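PDB 7KWD: alkaline phosphatase from Thermus thermophilus, which probably hydrolyses phosphate monoesters as a homodimeric, zinc- and magnesium-dependent enzyme of the alkaline phosphatase family. Local coordinates for residues E350-V355 with A371-D376. Sequence-based numbering, arbitrary orientation.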
# COMPACT_ATOMS: atom_id res chain seq x y z
N GLU A 350 -20.02 1.68 13.56
CA GLU A 350 -20.41 2.85 14.35
C GLU A 350 -21.90 2.88 14.57
O GLU A 350 -22.38 3.21 15.67
CB GLU A 350 -19.95 4.12 13.62
CG GLU A 350 -20.55 5.43 14.15
CD GLU A 350 -20.02 6.65 13.38
OE1 GLU A 350 -20.76 7.17 12.51
OE2 GLU A 350 -18.88 7.07 13.64
N HIS A 351 -22.66 2.53 13.54
CA HIS A 351 -24.11 2.50 13.66
C HIS A 351 -24.55 1.30 14.48
O HIS A 351 -25.38 1.44 15.39
CB HIS A 351 -24.70 2.47 12.27
CG HIS A 351 -26.18 2.48 12.24
ND1 HIS A 351 -26.92 3.64 12.24
CD2 HIS A 351 -27.07 1.46 12.17
CE1 HIS A 351 -28.20 3.34 12.16
NE2 HIS A 351 -28.32 2.02 12.11
N MET A 352 -23.96 0.13 14.22
CA MET A 352 -24.20 -1.02 15.07
C MET A 352 -24.00 -0.67 16.54
O MET A 352 -24.88 -0.91 17.36
CB MET A 352 -23.29 -2.18 14.66
CG MET A 352 -23.65 -2.76 13.27
SD MET A 352 -22.43 -3.92 12.55
CE MET A 352 -22.51 -5.22 13.86
N LEU A 353 -22.85 -0.08 16.88
CA LEU A 353 -22.60 0.27 18.27
C LEU A 353 -23.69 1.20 18.80
O LEU A 353 -24.16 1.06 19.93
CB LEU A 353 -21.24 0.93 18.40
CG LEU A 353 -20.05 0.15 18.95
CD1 LEU A 353 -20.29 -1.33 19.08
CD2 LEU A 353 -18.79 0.39 18.09
N ARG A 354 -24.11 2.15 17.98
CA ARG A 354 -25.18 3.05 18.39
C ARG A 354 -26.46 2.26 18.68
O ARG A 354 -27.08 2.43 19.73
CB ARG A 354 -25.36 4.09 17.30
CG ARG A 354 -26.16 5.30 17.61
CD ARG A 354 -26.17 6.17 16.35
NE ARG A 354 -24.85 6.74 16.06
CZ ARG A 354 -24.29 6.87 14.85
NH1 ARG A 354 -24.91 6.46 13.72
NH2 ARG A 354 -23.08 7.44 14.77
N VAL A 355 -26.81 1.35 17.78
CA VAL A 355 -28.01 0.53 17.93
C VAL A 355 -27.94 -0.33 19.19
O VAL A 355 -28.93 -0.52 19.90
CB VAL A 355 -28.19 -0.37 16.69
CG1 VAL A 355 -28.98 -1.60 17.07
CG2 VAL A 355 -28.81 0.38 15.56
N ALA A 371 -27.96 -8.81 10.83
CA ALA A 371 -28.75 -7.90 10.03
C ALA A 371 -27.91 -6.88 9.27
O ALA A 371 -28.27 -6.50 8.16
CB ALA A 371 -29.75 -7.18 10.94
N MET A 372 -26.79 -6.45 9.83
CA MET A 372 -26.06 -5.33 9.25
C MET A 372 -24.74 -5.72 8.60
O MET A 372 -24.26 -4.97 7.75
CB MET A 372 -25.84 -4.27 10.34
CG MET A 372 -27.18 -3.60 10.76
SD MET A 372 -27.06 -2.38 12.09
CE MET A 372 -27.65 -3.35 13.49
N LYS A 373 -24.19 -6.90 8.92
CA LYS A 373 -23.01 -7.41 8.24
C LYS A 373 -23.23 -8.70 7.44
O LYS A 373 -22.32 -9.09 6.71
CB LYS A 373 -21.88 -7.64 9.25
CG LYS A 373 -21.37 -6.33 9.89
CD LYS A 373 -20.80 -5.37 8.84
CE LYS A 373 -19.98 -4.23 9.48
NZ LYS A 373 -19.91 -3.06 8.54
N GLY A 374 -24.39 -9.34 7.53
CA GLY A 374 -24.59 -10.62 6.90
C GLY A 374 -23.74 -11.73 7.48
O GLY A 374 -23.35 -12.66 6.77
N VAL A 375 -23.43 -11.66 8.77
CA VAL A 375 -22.48 -12.54 9.44
C VAL A 375 -23.22 -13.28 10.55
O VAL A 375 -24.03 -12.68 11.26
CB VAL A 375 -21.28 -11.75 10.02
CG1 VAL A 375 -20.53 -12.56 11.09
CG2 VAL A 375 -20.32 -11.34 8.91
N ASP A 376 -22.91 -14.57 10.71
CA ASP A 376 -23.51 -15.43 11.75
C ASP A 376 -22.41 -15.73 12.76
O ASP A 376 -21.59 -16.63 12.55
CB ASP A 376 -24.08 -16.71 11.15
CG ASP A 376 -25.31 -16.46 10.29
OD1 ASP A 376 -26.18 -15.66 10.71
OD2 ASP A 376 -25.39 -17.05 9.18
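Met372 overlaps Met352 where helices 349-356 and 362-373 pack together, the two side chains running alongside each other in opposing senses. The sulfur of Met372 lies 3.6 Å from Met352 CG, and on its other contact it meets the rim of the His351 imidazole, with SD 3.8 Å from His351 CD2. This Met-aromatic approach lies in the ring plane, 89° off the normal. His351 CG is anti to the backbone N (chi1 -178°), and chi2 of 88° sets the turn of the ring that brings CD2 to the sulfur. Beyond the sulfur, Met372 CE reaches Val355 CG1 at 4.2 Å. Met352 SD rests 3.7 Å from Lys373 CG. An alanine in place of Met352, lacking CG, SD and CE, would probably leave a gap between Met372 SD and the Lys373 methylenes and let both chains shift. Lys373 NZ itself is gripped elsewhere, by a salt bridge to Asp282 and hydrogen bonds to Ala347 O and Gln345 OE1, while Met409 and Phe369 also pack on Met352. Away from the metal sites, the two segments thus meet through weakly directional dispersion contacts of flexible thioethers, whereas the directional polar bonds of Lys373 go to residues outside them.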